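Local structure of transketolase (Campylobacter jejuni, 3L84) at residues Tyr73-Leu78 with Ile288-Ala293; Gly80-Leu85 with His95-Gly100; Ile159-Cys164 with Leu192-Asn197. The protein belongs to the transketolase family of thiamine diphosphate-binding proteins, built from two cofactor-binding-type domains and a C-terminal domain and assembled here from two chains. All blocks are in the same frame, centred on the assembly; numbering follows the deposited sequence. Where two conformers were deposited one is given.

Contact 1 of 3, residues Tyr73-Leu78 with Ile288-Ala293; sequences YSFLHL and IRFESA
CD1 of L78 lies over one face of the F290 ring. It stands 3.8 Å above the plane of that ring, displaced toward the ring's rim, and the line from CD1 to the ring centroid is 25° off the normal, which meets the geometry of a CH-pi contact. Nearer the backbones, CB of L78 touches CB of F290 at 3.7 Å, and the two side chains cross obliquely from there. F290 has its CG beside the backbone N (chi1 -83°), a setting that leaves the ring flanking L78. The phenyl group of F75 meets the same ring from another direction: CE1 of F290 sits at the edge of the F75 ring, 4.3 Å from its CD1. The contact joins helix 69-79 to helix 284-291, two parts of the thiamine diphosphate-binding domain far apart in sequence. Here the main chain comes close as well, since the carbonyl O of L78 packs 3.4 Å from CB of F290. The same oxygen is 3.5 Å from the backbone N of E291, but at a poor angle; no hydrogen bond links the two segments, and the side chains that meet most closely are apolar. I282 also packs on L78, and S43 on F75.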
# COMPACT_ATOMS: atom_id res chain seq x y z
N TYR A 73 12.44 25.50 -3.93
CA TYR A 73 13.41 25.92 -4.94
C TYR A 73 13.77 27.40 -4.78
O TYR A 73 14.94 27.77 -4.93
CB TYR A 73 12.82 25.69 -6.33
CG TYR A 73 12.53 24.26 -6.69
CD1 TYR A 73 13.25 23.23 -6.16
CD2 TYR A 73 11.53 23.94 -7.59
CE1 TYR A 73 12.97 21.90 -6.52
CE2 TYR A 73 11.26 22.65 -7.97
CZ TYR A 73 11.95 21.63 -7.43
OH TYR A 73 11.68 20.32 -7.79
N SER A 74 12.79 28.23 -4.47
CA SER A 74 13.07 29.65 -4.23
C SER A 74 14.09 29.82 -3.09
O SER A 74 15.07 30.57 -3.22
CB SER A 74 11.79 30.37 -3.90
OG SER A 74 10.86 30.42 -4.97
N PHE A 75 13.84 29.10 -1.99
CA PHE A 75 14.72 29.14 -0.83
C PHE A 75 16.12 28.62 -1.14
O PHE A 75 17.12 29.22 -0.74
CB PHE A 75 14.08 28.36 0.31
CG PHE A 75 14.96 28.24 1.52
CD1 PHE A 75 15.30 29.36 2.25
CD2 PHE A 75 15.52 27.03 1.86
CE1 PHE A 75 16.15 29.26 3.35
CE2 PHE A 75 16.36 26.94 2.97
CZ PHE A 75 16.65 28.05 3.70
N LEU A 76 16.23 27.52 -1.89
CA LEU A 76 17.56 26.98 -2.23
C LEU A 76 18.33 27.98 -3.09
O LEU A 76 19.52 28.24 -2.87
CB LEU A 76 17.45 25.64 -2.94
CG LEU A 76 16.85 24.50 -2.12
CD1 LEU A 76 16.71 23.21 -2.97
CD2 LEU A 76 17.68 24.19 -0.86
N HIS A 77 17.66 28.59 -4.08
CA HIS A 77 18.32 29.58 -4.92
C HIS A 77 18.79 30.78 -4.08
O HIS A 77 19.93 31.24 -4.17
CB HIS A 77 17.37 30.10 -6.01
CG HIS A 77 17.98 31.18 -6.82
ND1 HIS A 77 17.59 32.50 -6.78
CD2 HIS A 77 19.08 31.13 -7.60
CE1 HIS A 77 18.39 33.21 -7.56
NE2 HIS A 77 19.31 32.41 -8.06
N LEU A 78 17.90 31.31 -3.27
CA LEU A 78 18.21 32.50 -2.47
C LEU A 78 19.33 32.25 -1.47
O LEU A 78 20.10 33.16 -1.17
CB LEU A 78 16.97 32.99 -1.73
CG LEU A 78 15.92 33.64 -2.63
CD1 LEU A 78 14.54 33.66 -1.94
CD2 LEU A 78 16.34 35.06 -3.02
N ILE A 288 20.91 39.88 0.04
CA ILE A 288 22.08 39.82 0.90
C ILE A 288 21.80 38.98 2.12
O ILE A 288 22.63 38.16 2.52
CB ILE A 288 22.50 41.24 1.34
CG1 ILE A 288 22.95 42.06 0.14
CG2 ILE A 288 23.61 41.23 2.39
CD1 ILE A 288 22.98 43.52 0.45
N ARG A 289 20.65 39.17 2.74
CA ARG A 289 20.31 38.44 3.95
C ARG A 289 20.17 36.93 3.71
O ARG A 289 20.78 36.13 4.42
CB ARG A 289 19.06 39.02 4.59
CG ARG A 289 18.61 38.33 5.89
CD ARG A 289 19.65 38.31 7.01
NE ARG A 289 20.15 39.60 7.45
CZ ARG A 289 19.57 40.38 8.38
NH1 ARG A 289 18.41 40.06 8.94
NH2 ARG A 289 20.17 41.51 8.72
N PHE A 290 19.42 36.53 2.69
CA PHE A 290 19.33 35.11 2.36
C PHE A 290 20.71 34.53 1.97
O PHE A 290 21.04 33.42 2.40
CB PHE A 290 18.33 34.84 1.22
CG PHE A 290 16.88 34.74 1.65
CD1 PHE A 290 16.45 33.74 2.51
CD2 PHE A 290 15.94 35.61 1.13
CE1 PHE A 290 15.09 33.61 2.84
CE2 PHE A 290 14.62 35.48 1.44
CZ PHE A 290 14.20 34.49 2.31
N GLU A 291 21.52 35.25 1.19
CA GLU A 291 22.76 34.65 0.71
C GLU A 291 23.84 34.58 1.82
O GLU A 291 24.84 33.88 1.67
CB GLU A 291 23.26 35.33 -0.59
CG GLU A 291 23.89 36.71 -0.44
CD GLU A 291 24.16 37.47 -1.77
OE1 GLU A 291 23.74 37.00 -2.86
OE2 GLU A 291 24.76 38.56 -1.72
N SER A 292 23.64 35.28 2.94
CA SER A 292 24.59 35.18 4.04
C SER A 292 24.62 33.76 4.61
O SER A 292 25.58 33.43 5.30
CB SER A 292 24.25 36.20 5.13
OG SER A 292 23.08 35.84 5.80
N ALA A 293 23.63 32.92 4.29
CA ALA A 293 23.71 31.48 4.61
C ALA A 293 25.00 30.83 4.12
O ALA A 293 25.49 29.85 4.72
CB ALA A 293 22.48 30.71 4.04

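Contact 2 of 3, residues Gly80-Leu85 with His95-Gly100; sequences GYDLSL and HSKTPG
The isobutyl group of L83 reaches K97 and T98 because its CG lies anti to the backbone N (chi1 -165°), which carries CD1 across to the facing loop. That methyl makes the closest apolar contacts: CD1 is 3.8 Å from CB of K97 and 3.9 Å from CG2 of T98. In T98, chi1 of 47° (to OG1) puts OG1 between the backbone N and the carbonyl carbon and leaves CG2 beside the backbone N, where it meets L83; OG1 has a different partner, the carbonyl O of D87, with which it hydrogen-bonds. L83 and K97 run past each other in opposite directions, the lysine chain extended beyond CG. In the conformer given, its NZ ends 4.4 Å from OD2 of D82, too far for a salt bridge.

The two loops flank the short helix 85-88. G80 closes the preceding helix 69-79 in a Schellman motif, D82 is the centre of an inverse gamma turn, and S84 is the N-cap of the short helix. On the other loop S96 forms an ST turn, its OG accepting from the backbone N of T98 at 3.0 Å with an N-H...O angle of 154°. Y73 and L76 of helix 69-79 also pack against L83, while G100 N bonds S608 OG of the second subunit.

With no hydrogen bond between the loops, their direct contact rests mainly on the end of L83; the exposed charges of D82 and K97, if the lysine keeps this conformer, probably add only a modest, solvent-screened attraction.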
# COMPACT_ATOMS: atom_id res chain seq x y z
N GLY A 80 21.90 30.25 -1.80
CA GLY A 80 23.21 30.01 -2.39
C GLY A 80 23.50 28.60 -2.81
O GLY A 80 24.67 28.30 -3.11
N TYR A 81 22.50 27.74 -2.88
CA TYR A 81 22.69 26.40 -3.42
C TYR A 81 22.89 26.49 -4.92
O TYR A 81 22.67 27.54 -5.54
CB TYR A 81 21.49 25.53 -3.09
CG TYR A 81 21.39 25.10 -1.65
CD1 TYR A 81 20.92 25.95 -0.68
CD2 TYR A 81 21.75 23.82 -1.25
CE1 TYR A 81 20.80 25.53 0.65
CE2 TYR A 81 21.65 23.41 0.06
CZ TYR A 81 21.22 24.26 1.00
OH TYR A 81 21.08 23.86 2.33
N ASP A 82 23.27 25.37 -5.53
CA ASP A 82 23.55 25.32 -6.95
C ASP A 82 22.25 25.15 -7.72
O ASP A 82 21.95 24.10 -8.30
CB ASP A 82 24.51 24.15 -7.23
CG ASP A 82 24.98 24.11 -8.66
OD1 ASP A 82 24.94 25.15 -9.36
OD2 ASP A 82 25.38 23.00 -9.05
N LEU A 83 21.44 26.19 -7.70
CA LEU A 83 20.15 26.25 -8.39
C LEU A 83 20.02 27.70 -8.79
O LEU A 83 20.09 28.57 -7.91
CB LEU A 83 19.03 25.84 -7.45
CG LEU A 83 17.69 25.51 -8.03
CD1 LEU A 83 17.74 24.33 -9.04
CD2 LEU A 83 16.60 25.21 -6.97
N SER A 84 19.96 27.96 -10.10
CA SER A 84 20.03 29.31 -10.64
C SER A 84 18.66 29.94 -10.85
O SER A 84 17.62 29.28 -10.82
CB SER A 84 20.77 29.30 -11.96
OG SER A 84 20.00 28.67 -12.95
N LEU A 85 18.66 31.24 -11.12
CA LEU A 85 17.44 31.92 -11.50
C LEU A 85 16.87 31.33 -12.79
O LEU A 85 15.66 31.13 -12.88
CB LEU A 85 17.69 33.43 -11.65
CG LEU A 85 16.42 34.29 -11.71
CD1 LEU A 85 15.66 34.27 -10.37
CD2 LEU A 85 16.82 35.73 -12.09
N HIS A 95 13.22 18.05 -18.37
CA HIS A 95 14.64 17.96 -18.08
C HIS A 95 15.22 19.11 -17.28
O HIS A 95 16.45 19.22 -17.17
CB HIS A 95 15.45 17.66 -19.35
CG HIS A 95 15.00 16.40 -20.07
ND1 HIS A 95 14.89 16.33 -21.44
CD2 HIS A 95 14.56 15.21 -19.59
CE1 HIS A 95 14.45 15.13 -21.78
NE2 HIS A 95 14.22 14.43 -20.68
N SER A 96 14.38 19.91 -16.66
CA SER A 96 14.89 20.99 -15.80
C SER A 96 15.36 20.47 -14.45
O SER A 96 15.02 19.35 -14.06
CB SER A 96 13.86 22.08 -15.60
OG SER A 96 12.97 21.77 -14.55
N LYS A 97 16.07 21.34 -13.72
CA LYS A 97 16.50 21.09 -12.34
C LYS A 97 15.39 21.38 -11.32
O LYS A 97 15.60 21.24 -10.10
CB LYS A 97 17.73 21.95 -11.99
CG LYS A 97 18.98 21.59 -12.77
CD LYS A 97 20.22 22.26 -12.18
CE LYS A 97 21.46 21.92 -13.02
NZ LYS A 97 22.68 22.64 -12.55
N THR A 98 14.21 21.80 -11.81
CA THR A 98 13.09 22.22 -10.97
C THR A 98 11.82 21.48 -11.35
O THR A 98 10.82 22.08 -11.73
CB THR A 98 12.92 23.74 -11.08
OG1 THR A 98 12.96 24.08 -12.47
CG2 THR A 98 14.05 24.46 -10.32
N PRO A 99 11.79 20.16 -11.17
CA PRO A 99 10.61 19.38 -11.47
C PRO A 99 9.46 19.69 -10.51
O PRO A 99 9.63 20.26 -9.43
CB PRO A 99 11.09 17.93 -11.25
CG PRO A 99 12.24 18.04 -10.31
CD PRO A 99 12.90 19.29 -10.74
N GLY A 100 8.26 19.27 -10.90
CA GLY A 100 7.04 19.63 -10.14
C GLY A 100 6.99 19.18 -8.70
O GLY A 100 6.35 19.84 -7.89

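Contact 3 of 3, residues Ile159-Cys164 with Leu192-Asn197; sequences ISYEAC and LAFNEN
Y161 and E196 approach from opposite directions and meet through a short hydrogen bond, from the phenol OH of Y161 to OE2 of E196, 2.6 Å long. The carboxylate oxygen lies at the edge of the tyrosine ring, in its plane. Seen from the acid, the hydroxyl comes in on the syn side of OE2, 23° out of the carboxylate plane, and the two flat groups are turned 63° from each other. Both side chains have CG beside the backbone N (chi1 near -60°), and the extended glutamate and the long tyrosine together bridge backbones whose nearest CA atoms, those of Y161 and E196, are 12.5 Å apart. F194 presents its ring edge to the same hydroxyl, with CE1 4.1 Å from OH of Y161; over one face of that ring, toward its rim, sits the backbone N of E196.

The buried carboxylate has several further partners. R201 forms a salt bridge with OE1 and a cation-pi contact with the Y161 ring, while S165 OG and Q205 NE2 of the second subunit also hydrogen-bond OE2; this arrangement would probably favour the charged form of E196. The Y161 rings of the two subunits also meet, their planes at about 25°. Helix 158-169 and the loop before helix 198-204 thus form part of the dimer interface of this transketolase, within its thiamine diphosphate-binding domain.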
# COMPACT_ATOMS: atom_id res chain seq x y z
N ILE A 159 0.28 6.56 7.23
CA ILE A 159 1.74 6.49 7.43
C ILE A 159 2.21 7.58 8.42
O ILE A 159 3.20 7.37 9.14
CB ILE A 159 2.47 6.57 6.12
CG1 ILE A 159 3.90 6.09 6.25
CG2 ILE A 159 2.35 7.97 5.48
CD1 ILE A 159 4.71 6.14 4.93
N SER A 160 1.52 8.72 8.47
CA SER A 160 1.93 9.77 9.39
C SER A 160 1.73 9.33 10.85
O SER A 160 2.61 9.54 11.69
CB SER A 160 1.18 11.08 9.11
OG SER A 160 -0.21 11.03 9.47
N TYR A 161 0.60 8.69 11.14
CA TYR A 161 0.31 8.22 12.48
C TYR A 161 1.32 7.14 12.89
O TYR A 161 1.82 7.10 14.02
CB TYR A 161 -1.10 7.62 12.58
CG TYR A 161 -2.25 8.52 12.26
CD1 TYR A 161 -2.99 9.10 13.28
CD2 TYR A 161 -2.71 8.68 10.96
CE1 TYR A 161 -4.13 9.86 13.00
CE2 TYR A 161 -3.83 9.44 10.66
CZ TYR A 161 -4.55 10.00 11.69
OH TYR A 161 -5.70 10.72 11.37
N GLU A 162 1.64 6.26 11.94
CA GLU A 162 2.60 5.19 12.23
C GLU A 162 3.93 5.75 12.57
O GLU A 162 4.56 5.34 13.55
CB GLU A 162 2.78 4.32 10.97
CG GLU A 162 1.61 3.41 10.52
CD GLU A 162 1.91 2.60 9.28
OE1 GLU A 162 3.06 2.55 8.81
OE2 GLU A 162 0.98 1.99 8.71
N ALA A 163 4.44 6.67 11.75
CA ALA A 163 5.77 7.21 12.00
C ALA A 163 5.85 8.04 13.28
O ALA A 163 6.82 7.97 14.03
CB ALA A 163 6.22 8.05 10.80
N CYS A 164 4.82 8.83 13.51
CA CYS A 164 4.80 9.67 14.70
C CYS A 164 4.66 8.81 15.97
O CYS A 164 5.17 9.19 17.03
CB CYS A 164 3.72 10.70 14.60
SG CYS A 164 4.11 11.99 13.35
N LEU A 192 -14.99 18.85 6.10
CA LEU A 192 -15.78 17.87 5.34
C LEU A 192 -15.32 16.45 5.65
O LEU A 192 -16.11 15.51 5.57
CB LEU A 192 -15.66 18.09 3.83
CG LEU A 192 -16.32 19.29 3.17
CD1 LEU A 192 -15.80 19.41 1.75
CD2 LEU A 192 -17.83 19.15 3.18
N ALA A 193 -14.04 16.29 5.96
CA ALA A 193 -13.44 14.98 6.16
C ALA A 193 -12.54 14.81 7.34
O ALA A 193 -12.01 13.70 7.54
CB ALA A 193 -12.70 14.59 4.89
N PHE A 194 -12.43 15.80 8.22
CA PHE A 194 -11.47 15.71 9.32
C PHE A 194 -11.83 16.66 10.42
O PHE A 194 -12.06 17.85 10.13
CB PHE A 194 -10.06 16.02 8.81
CG PHE A 194 -8.95 15.83 9.84
CD1 PHE A 194 -8.28 14.64 9.94
CD2 PHE A 194 -8.55 16.90 10.64
CE1 PHE A 194 -7.24 14.49 10.81
CE2 PHE A 194 -7.51 16.73 11.53
CZ PHE A 194 -6.83 15.55 11.60
N ASN A 195 -11.94 16.17 11.65
CA ASN A 195 -12.17 17.05 12.81
C ASN A 195 -11.49 16.54 14.09
O ASN A 195 -11.95 16.84 15.19
CB ASN A 195 -13.68 17.29 13.04
CG ASN A 195 -14.38 16.11 13.64
OD1 ASN A 195 -13.92 14.98 13.58
ND2 ASN A 195 -15.55 16.37 14.25
N GLU A 196 -10.38 15.84 13.95
CA GLU A 196 -9.59 15.37 15.10
C GLU A 196 -9.13 16.53 15.96
O GLU A 196 -8.87 17.63 15.46
CB GLU A 196 -8.32 14.63 14.68
CG GLU A 196 -8.60 13.40 13.89
CD GLU A 196 -7.36 12.61 13.53
OE1 GLU A 196 -6.23 13.06 13.77
OE2 GLU A 196 -7.55 11.51 12.94
N ASN A 197 -8.98 16.26 17.26
CA ASN A 197 -8.24 17.13 18.15
C ASN A 197 -6.76 16.80 17.93
O ASN A 197 -6.23 15.83 18.47
CB ASN A 197 -8.69 16.91 19.59
CG ASN A 197 -8.02 17.87 20.55
OD1 ASN A 197 -6.89 18.30 20.31
ND2 ASN A 197 -8.71 18.19 21.63

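Contacts 1 and 2 are neighbours, their centres 13 Å apart. Along the chain, contacts 2 and 3 follow one another in series, both nested inside the loop closed by contact 1. Helix 69-79 connects contacts 1 and 2: OH of Y73 is 2.6 Å from O of P99, and the carbonyl O of L76 is 3.0 Å from N of Y81, both probable hydrogen bonds. Contact 3 stands apart, its centre 33 Å from each of the other two centres, with nearest atoms about 20 Å from contact 1 and about 18 Å from contact 2. Contacts 2 and 3 nevertheless both touch the second subunit, whereas no other chain reaches contact 1. All six segments lie in the thiamine diphosphate-binding domain.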